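Local coordinates for BH0493 protein (Bacillus halodurans C-125, PDB 2QEE) that is a zinc-binding member of the amidohydrolase superfamily that probably acts as a uronate isomerase, at the interface of chains A and B. Coordinates in Å, arbitrary orientation; residue numbers count along the deposited sequence, not the author numbering. Chains: chain A/B, BH0493 protein.

Contact 1: the interface of chains A and B. Residues chain A 283-284, 287, 310, 314; chain B 264, 277-278.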
loop_
_atom_site.group_PDB
_atom_site.type_symbol
_atom_site.label_atom_id
_atom_site.label_comp_id
_atom_site.label_asym_id
_atom_site.label_seq_id
_atom_site.Cartn_x
_atom_site.Cartn_y
_atom_site.Cartn_z
ATOM N N MET A 283 16.265 -1.779 1.371
ATOM C CA MET A 283 16.543 -1.154 2.645
ATOM C C MET A 283 17.969 -1.540 3.125
ATOM O O MET A 283 18.450 -0.976 4.110
ATOM C CB MET A 283 15.493 -1.530 3.727
ATOM C CG MET A 283 14.032 -1.115 3.358
ATOM S SD MET A 283 13.937 0.669 3.014
ATOM C CE MET A 283 14.273 1.417 4.619
ATOM N N ASP A 284 18.634 -2.474 2.429
ATOM C CA ASP A 284 19.883 -3.091 2.973
ATOM C C ASP A 284 20.963 -2.056 3.242
ATOM O O ASP A 284 21.702 -2.146 4.228
ATOM C CB ASP A 284 20.481 -4.131 2.029
ATOM C CG ASP A 284 19.645 -5.420 1.962
ATOM O OD1 ASP A 284 18.622 -5.522 2.684
ATOM O OD2 ASP A 284 20.009 -6.339 1.202
ATOM N N GLU A 287 20.085 0.144 6.199
ATOM C CA GLU A 287 20.248 -0.685 7.391
ATOM C C GLU A 287 21.741 -0.814 7.783
ATOM O O GLU A 287 22.119 -0.658 8.975
ATOM C CB GLU A 287 19.608 -2.065 7.110
ATOM C CG GLU A 287 19.692 -3.053 8.327
ATOM C CD GLU A 287 19.565 -4.487 7.823
ATOM O OE1 GLU A 287 18.655 -4.725 6.993
ATOM O OE2 GLU A 287 20.358 -5.365 8.257
ATOM N N GLU A 310 8.176 -0.155 5.659
ATOM C CA GLU A 310 9.483 -0.669 6.136
ATOM C C GLU A 310 10.468 0.422 6.593
ATOM O O GLU A 310 11.223 0.206 7.523
ATOM C CB GLU A 310 10.060 -1.637 5.125
ATOM C CG GLU A 310 10.412 -0.987 3.811
ATOM C CD GLU A 310 10.729 -2.012 2.726
ATOM O OE1 GLU A 310 10.558 -3.248 2.906
ATOM O OE2 GLU A 310 11.156 -1.570 1.653
ATOM N N LEU A 314 12.244 0.499 10.230
ATOM C CA LEU A 314 13.684 0.580 10.389
ATOM C C LEU A 314 13.953 1.669 11.415
ATOM O O LEU A 314 14.898 1.544 12.195
ATOM C CB LEU A 314 14.293 0.900 9.032
ATOM C CG LEU A 314 15.830 0.967 9.016
ATOM C CD1 LEU A 314 16.454 -0.393 9.405
ATOM C CD2 LEU A 314 16.265 1.449 7.612
ATOM N N LYS B 264 13.333 -10.415 9.483
ATOM C CA LYS B 264 14.791 -10.349 9.315
ATOM C C LYS B 264 15.391 -10.212 10.726
ATOM O O LYS B 264 15.317 -9.154 11.364
ATOM C CB LYS B 264 15.180 -9.163 8.391
ATOM C CG LYS B 264 16.631 -9.281 7.857
ATOM C CD LYS B 264 17.066 -8.075 6.989
ATOM C CE LYS B 264 18.593 -8.060 6.874
ATOM N NZ LYS B 264 19.083 -7.239 5.736
ATOM N N PHE B 277 13.798 -6.940 12.098
ATOM C CA PHE B 277 13.316 -6.075 11.016
ATOM C C PHE B 277 12.403 -6.880 10.115
ATOM O O PHE B 277 11.942 -8.008 10.478
ATOM C CB PHE B 277 14.574 -5.498 10.337
ATOM C CG PHE B 277 14.323 -4.409 9.283
ATOM C CD1 PHE B 277 13.367 -3.418 9.492
ATOM C CD2 PHE B 277 15.072 -4.407 8.091
ATOM C CE1 PHE B 277 13.124 -2.408 8.484
ATOM C CE2 PHE B 277 14.846 -3.381 7.109
ATOM C CZ PHE B 277 13.867 -2.394 7.341
ATOM N N VAL B 278 12.082 -6.303 8.944
ATOM C CA VAL B 278 11.136 -6.869 7.999
ATOM C C VAL B 278 11.622 -6.767 6.560
ATOM O O VAL B 278 12.369 -5.841 6.199
ATOM C CB VAL B 278 9.732 -6.189 8.163
ATOM C CG1 VAL B 278 9.825 -4.662 7.946
ATOM C CG2 VAL B 278 8.663 -6.842 7.280
HETATM O O HOH W 1 17.480 -7.758 3.388
#
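B:Phe277 pushes its ring against chain A, meeting A:Leu314 with one face and A:Met283 and A:Glu310 with its edge. Methyl CD1 of A:Leu314 lies over that face, 4.0 Å from the centroid of the B:Phe277 ring and offset toward the rim, a CH-pi contact. In the plane of the ring, the rim meets CB of A:Met283 and the backbone O of A:Glu310, the latter 3.4 Å from CE1 of B:Phe277, so a flat aromatic suits a place with aliphatic carbon above it and a carbonyl at its rim. B:Lys264, the next most buried residue, runs out almost fully extended from strand 263-264, with CG opposite its own backbone N (chi1 -164°). This reach brings NZ of B:Lys264 to helix 284-292, where it donates a hydrogen bond of 2.8 Å to OE1 of A:Glu287, on the syn lone pair of OE1, and forms a salt bridge. A longer salt bridge, 3.5 Å from NZ of B:Lys264 to OD1 of A:Asp284, is supplemented by water 1, which joins the same two atoms. Two acidic groups would probably favour the charged ammonium. The patch thus combines apolar packing with charge pairing, and probably helps hold neighbouring subunits together in the three-chain assembly.

Contact 2: the interface of chains A and B. Residues chain A 383, 397, 400-401; chain B 86-89.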
loop_
_atom_site.group_PDB
_atom_site.type_symbol
_atom_site.label_atom_id
_atom_site.label_comp_id
_atom_site.label_asym_id
_atom_site.label_seq_id
_atom_site.Cartn_x
_atom_site.Cartn_y
_atom_site.Cartn_z
ATOM N N TYR A 383 -5.129 11.224 19.831
ATOM C CA TYR A 383 -5.454 11.699 21.182
ATOM C C TYR A 383 -6.784 11.143 21.627
ATOM O O TYR A 383 -6.953 10.741 22.782
ATOM C CB TYR A 383 -5.505 13.219 21.269
ATOM C CG TYR A 383 -4.178 13.916 21.179
ATOM C CD1 TYR A 383 -3.131 13.606 22.081
ATOM C CD2 TYR A 383 -3.972 14.916 20.238
ATOM C CE1 TYR A 383 -1.894 14.284 22.032
ATOM C CE2 TYR A 383 -2.749 15.605 20.171
ATOM C CZ TYR A 383 -1.706 15.276 21.059
ATOM O OH TYR A 383 -0.499 15.990 20.916
ATOM N N GLU A 397 0.237 19.821 26.860
ATOM C CA GLU A 397 0.888 18.620 26.313
ATOM C C GLU A 397 0.712 18.547 24.788
ATOM O O GLU A 397 1.639 18.187 24.109
ATOM C CB GLU A 397 0.390 17.369 26.996
ATOM C CG GLU A 397 1.002 17.259 28.472
ATOM C CD GLU A 397 0.298 16.265 29.331
ATOM O OE1 GLU A 397 -0.779 15.796 28.934
ATOM O OE2 GLU A 397 0.825 15.986 30.432
ATOM N N ARG A 400 3.130 20.990 23.205
ATOM C CA ARG A 400 4.449 20.429 23.247
ATOM C C ARG A 400 4.607 19.423 22.096
ATOM O O ARG A 400 5.621 19.430 21.393
ATOM C CB ARG A 400 4.620 19.681 24.585
ATOM C CG ARG A 400 5.957 18.927 24.726
ATOM C CD ARG A 400 5.869 17.931 25.869
ATOM N NE ARG A 400 4.779 16.974 25.632
ATOM C CZ ARG A 400 4.275 16.160 26.545
ATOM N NH1 ARG A 400 4.766 16.197 27.782
ATOM N NH2 ARG A 400 3.272 15.333 26.229
ATOM N N ASP A 401 3.661 18.501 21.966
ATOM C CA ASP A 401 3.853 17.392 20.997
ATOM C C ASP A 401 3.886 18.018 19.582
ATOM O O ASP A 401 4.662 17.612 18.703
ATOM C CB ASP A 401 2.697 16.349 21.056
ATOM C CG ASP A 401 2.562 15.637 22.422
ATOM O OD1 ASP A 401 3.552 15.513 23.189
ATOM O OD2 ASP A 401 1.422 15.202 22.685
ATOM N N ILE B 86 5.020 10.526 29.962
ATOM C CA ILE B 86 5.102 11.836 30.623
ATOM C C ILE B 86 5.726 12.960 29.773
ATOM O O ILE B 86 5.139 14.040 29.654
ATOM C CB ILE B 86 5.843 11.695 31.998
ATOM C CG1 ILE B 86 5.213 10.560 32.831
ATOM C CG2 ILE B 86 5.813 13.009 32.714
ATOM C CD1 ILE B 86 3.666 10.607 33.031
ATOM N N LYS B 87 6.888 12.707 29.180
ATOM C CA LYS B 87 7.638 13.705 28.409
ATOM C C LYS B 87 7.080 13.905 26.983
ATOM O O LYS B 87 7.338 14.938 26.359
ATOM C CB LYS B 87 9.086 13.232 28.294
ATOM C CG LYS B 87 9.914 13.377 29.600
ATOM C CD LYS B 87 11.391 13.232 29.281
ATOM C CE LYS B 87 12.284 13.344 30.485
ATOM N NZ LYS B 87 13.662 12.961 30.006
ATOM N N ARG B 88 6.410 12.862 26.466
ATOM C CA ARG B 88 5.601 12.932 25.223
ATOM C C ARG B 88 4.274 12.217 25.467
ATOM O O ARG B 88 4.203 11.313 26.306
ATOM C CB ARG B 88 6.318 12.243 24.070
ATOM C CG ARG B 88 7.637 12.868 23.715
ATOM C CD ARG B 88 8.785 12.129 24.463
ATOM N NE ARG B 88 10.025 12.935 24.503
ATOM C CZ ARG B 88 11.125 12.551 25.178
ATOM N NH1 ARG B 88 11.135 11.416 25.875
ATOM N NH2 ARG B 88 12.207 13.321 25.161
ATOM N N SER B 89 3.234 12.611 24.732
ATOM C CA SER B 89 1.929 11.895 24.875
ATOM C C SER B 89 2.057 10.480 24.349
ATOM O O SER B 89 2.624 10.280 23.281
ATOM C CB SER B 89 0.763 12.611 24.197
ATOM O OG SER B 89 0.540 13.915 24.730
HETATM O O HOH W 2 -0.333 13.592 27.305
HETATM O O HOH W 3 2.366 13.557 28.225
HETATM O O HOH W 4 3.360 15.643 30.995
#
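A polar, water-bridged interface joins helix 395-414 of chain A to the end of helix 73-86 and the following loop of chain B, and probably helps link two copies in the deposited three-chain assembly. A:Arg400, the most buried residue, bends at chi3 (59°), and its NH1 donates a bent 2.9 Å hydrogen bond to the backbone O of B:Ile86, which lies tilted from the guanidinium plane. The flat guanidinium lies against the loop: O of B:Lys87 and CA of B:Arg88 sit over one face, while CA of A:Glu397 covers the other. Side-on, NE and NH2 of A:Arg400 both grip OD1 of A:Asp401 from the same face of its carboxylate, at 3.1 Å each. The other oxygen, OD2 of A:Asp401, takes the hydroxyl OG of B:Ser89 at 2.6 Å on its syn lone pair and OH of A:Tyr383 at 2.7 Å on the anti one. Together they fix the carboxylate's rotation, and its two oxygens suit a place between arginine, tyrosine and serine. Water 2 connects OG of B:Ser89 with OE1 of A:Glu397, and water 4 joins OE2 of A:Glu397 to O of B:Ile86. By binding the helix-end carbonyl of B:Ile86 and the hydroxyl of B:Ser89, the site probably positions the loop against its neighbour.

Contact 3: the interface of chains A and B. Residues chain A 344, 349, 383, 386, 401; chain B 89-91.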
loop_
_atom_site.group_PDB
_atom_site.type_symbol
_atom_site.label_atom_id
_atom_site.label_comp_id
_atom_site.label_asym_id
_atom_site.label_seq_id
_atom_site.Cartn_x
_atom_site.Cartn_y
_atom_site.Cartn_z
ATOM N N MET A 344 2.984 7.544 13.191
ATOM C CA MET A 344 2.581 7.808 14.538
ATOM C C MET A 344 2.251 6.516 15.280
ATOM O O MET A 344 2.543 6.393 16.486
ATOM C CB MET A 344 1.405 8.736 14.550
ATOM C CG MET A 344 1.119 9.276 16.003
ATOM S SD MET A 344 0.067 10.751 16.029
ATOM C CE MET A 344 1.196 11.978 15.316
ATOM N N THR A 349 5.580 10.231 18.710
ATOM C CA THR A 349 5.897 11.539 18.117
ATOM C C THR A 349 7.374 11.640 17.680
ATOM O O THR A 349 7.882 12.763 17.451
ATOM C CB THR A 349 5.527 12.685 19.058
ATOM O OG1 THR A 349 6.231 12.461 20.290
ATOM C CG2 THR A 349 3.976 12.708 19.343
ATOM N N TYR A 383 -5.129 11.224 19.831
ATOM C CA TYR A 383 -5.454 11.699 21.182
ATOM C C TYR A 383 -6.784 11.143 21.627
ATOM O O TYR A 383 -6.953 10.741 22.782
ATOM C CB TYR A 383 -5.505 13.219 21.269
ATOM C CG TYR A 383 -4.178 13.916 21.179
ATOM C CD1 TYR A 383 -3.131 13.606 22.081
ATOM C CD2 TYR A 383 -3.972 14.916 20.238
ATOM C CE1 TYR A 383 -1.894 14.284 22.032
ATOM C CE2 TYR A 383 -2.749 15.605 20.171
ATOM C CZ TYR A 383 -1.706 15.276 21.059
ATOM O OH TYR A 383 -0.499 15.990 20.916
ATOM N N ILE A 386 -6.473 7.684 23.075
ATOM C CA ILE A 386 -5.964 7.583 24.465
ATOM C C ILE A 386 -6.916 8.248 25.477
ATOM O O ILE A 386 -7.021 7.775 26.624
ATOM C CB ILE A 386 -4.490 8.072 24.630
ATOM C CG1 ILE A 386 -4.303 9.529 24.194
ATOM C CG2 ILE A 386 -3.512 7.118 23.902
ATOM C CD1 ILE A 386 -2.868 10.005 24.493
ATOM N N ASP A 401 3.661 18.501 21.966
ATOM C CA ASP A 401 3.853 17.392 20.997
ATOM C C ASP A 401 3.886 18.018 19.582
ATOM O O ASP A 401 4.662 17.612 18.703
ATOM C CB ASP A 401 2.697 16.349 21.056
ATOM C CG ASP A 401 2.562 15.637 22.422
ATOM O OD1 ASP A 401 3.552 15.513 23.189
ATOM O OD2 ASP A 401 1.422 15.202 22.685
ATOM N N SER B 89 3.234 12.611 24.732
ATOM C CA SER B 89 1.929 11.895 24.875
ATOM C C SER B 89 2.057 10.480 24.349
ATOM O O SER B 89 2.624 10.280 23.281
ATOM C CB SER B 89 0.763 12.611 24.197
ATOM O OG SER B 89 0.540 13.915 24.730
ATOM N N PRO B 90 1.477 9.486 25.084
ATOM C CA PRO B 90 1.558 8.063 24.764
ATOM C C PRO B 90 0.608 7.687 23.617
ATOM O O PRO B 90 -0.278 6.842 23.779
ATOM C CB PRO B 90 1.056 7.367 26.044
ATOM C CG PRO B 90 0.215 8.372 26.774
ATOM C CD PRO B 90 0.757 9.753 26.357
ATOM N N VAL B 91 0.806 8.316 22.454
ATOM C CA VAL B 91 -0.136 8.176 21.331
ATOM C C VAL B 91 0.171 6.981 20.455
ATOM O O VAL B 91 -0.677 6.605 19.657
ATOM C CB VAL B 91 -0.148 9.452 20.424
ATOM C CG1 VAL B 91 -0.803 10.681 21.099
ATOM C CG2 VAL B 91 1.274 9.757 19.951
#
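Mainly apolar, this interface fits loop residues 89-91 of chain B among helices 333-347 and 363-388 and the loop at A:Thr349, and probably contributes packing between two copies in the deposited three-chain assembly. B:Val91 buries the most surface, and its branched side chain divides its contacts. With CG1 of B:Val91 turned opposite the carbonyl carbon (chi1 -71°), that methyl passes obliquely beside the CD1-CE1 rim of A:Tyr383, 3.9 Å from CD1, and also meets the delta-methyl of A:Ile386, CD1, at 4.0 Å. The other methyl, CG2 of B:Val91, lies 4.0 Å from CG of A:Met344 and equally far from CG2 of A:Thr349, whose side chain crosses it at about a right angle. A compact beta-branched residue suits this position because its two methyls serve different walls. A:Ile386, the next most buried, lies chiefly against CG1 of B:Val91 and the backbone of B:Pro90, its CG2 coming up to the proline O; its CD1 also rests 4.1 Å from CD of B:Pro90. The proline ring limits the loop's backbone freedom. The hydroxyl of B:Ser89, held by A:Asp401, borders this packing on its polar side. Together the contacts probably hold the loop in register on chain A and help stabilise the association of subunits.

Contacts 2 and 3 are neighbours, their C-alpha centres about 6 Å apart, and they share A:Tyr383, A:Asp401 and B:Ser89; they are the polar and apolar halves of one docking site for a chain B loop. Between C-alpha centres, contact 1 lies about 28 Å from contact 2 and 25 Å from contact 3, and uses other elements: helices 284-292 and 308-317 of chain A against the short strands 263-264 and 277-278 of chain B. Two well-separated places of attachment should limit rocking of one subunit on the other. The interface is not an exact two-fold, as would be expected if the three copies meet head to tail.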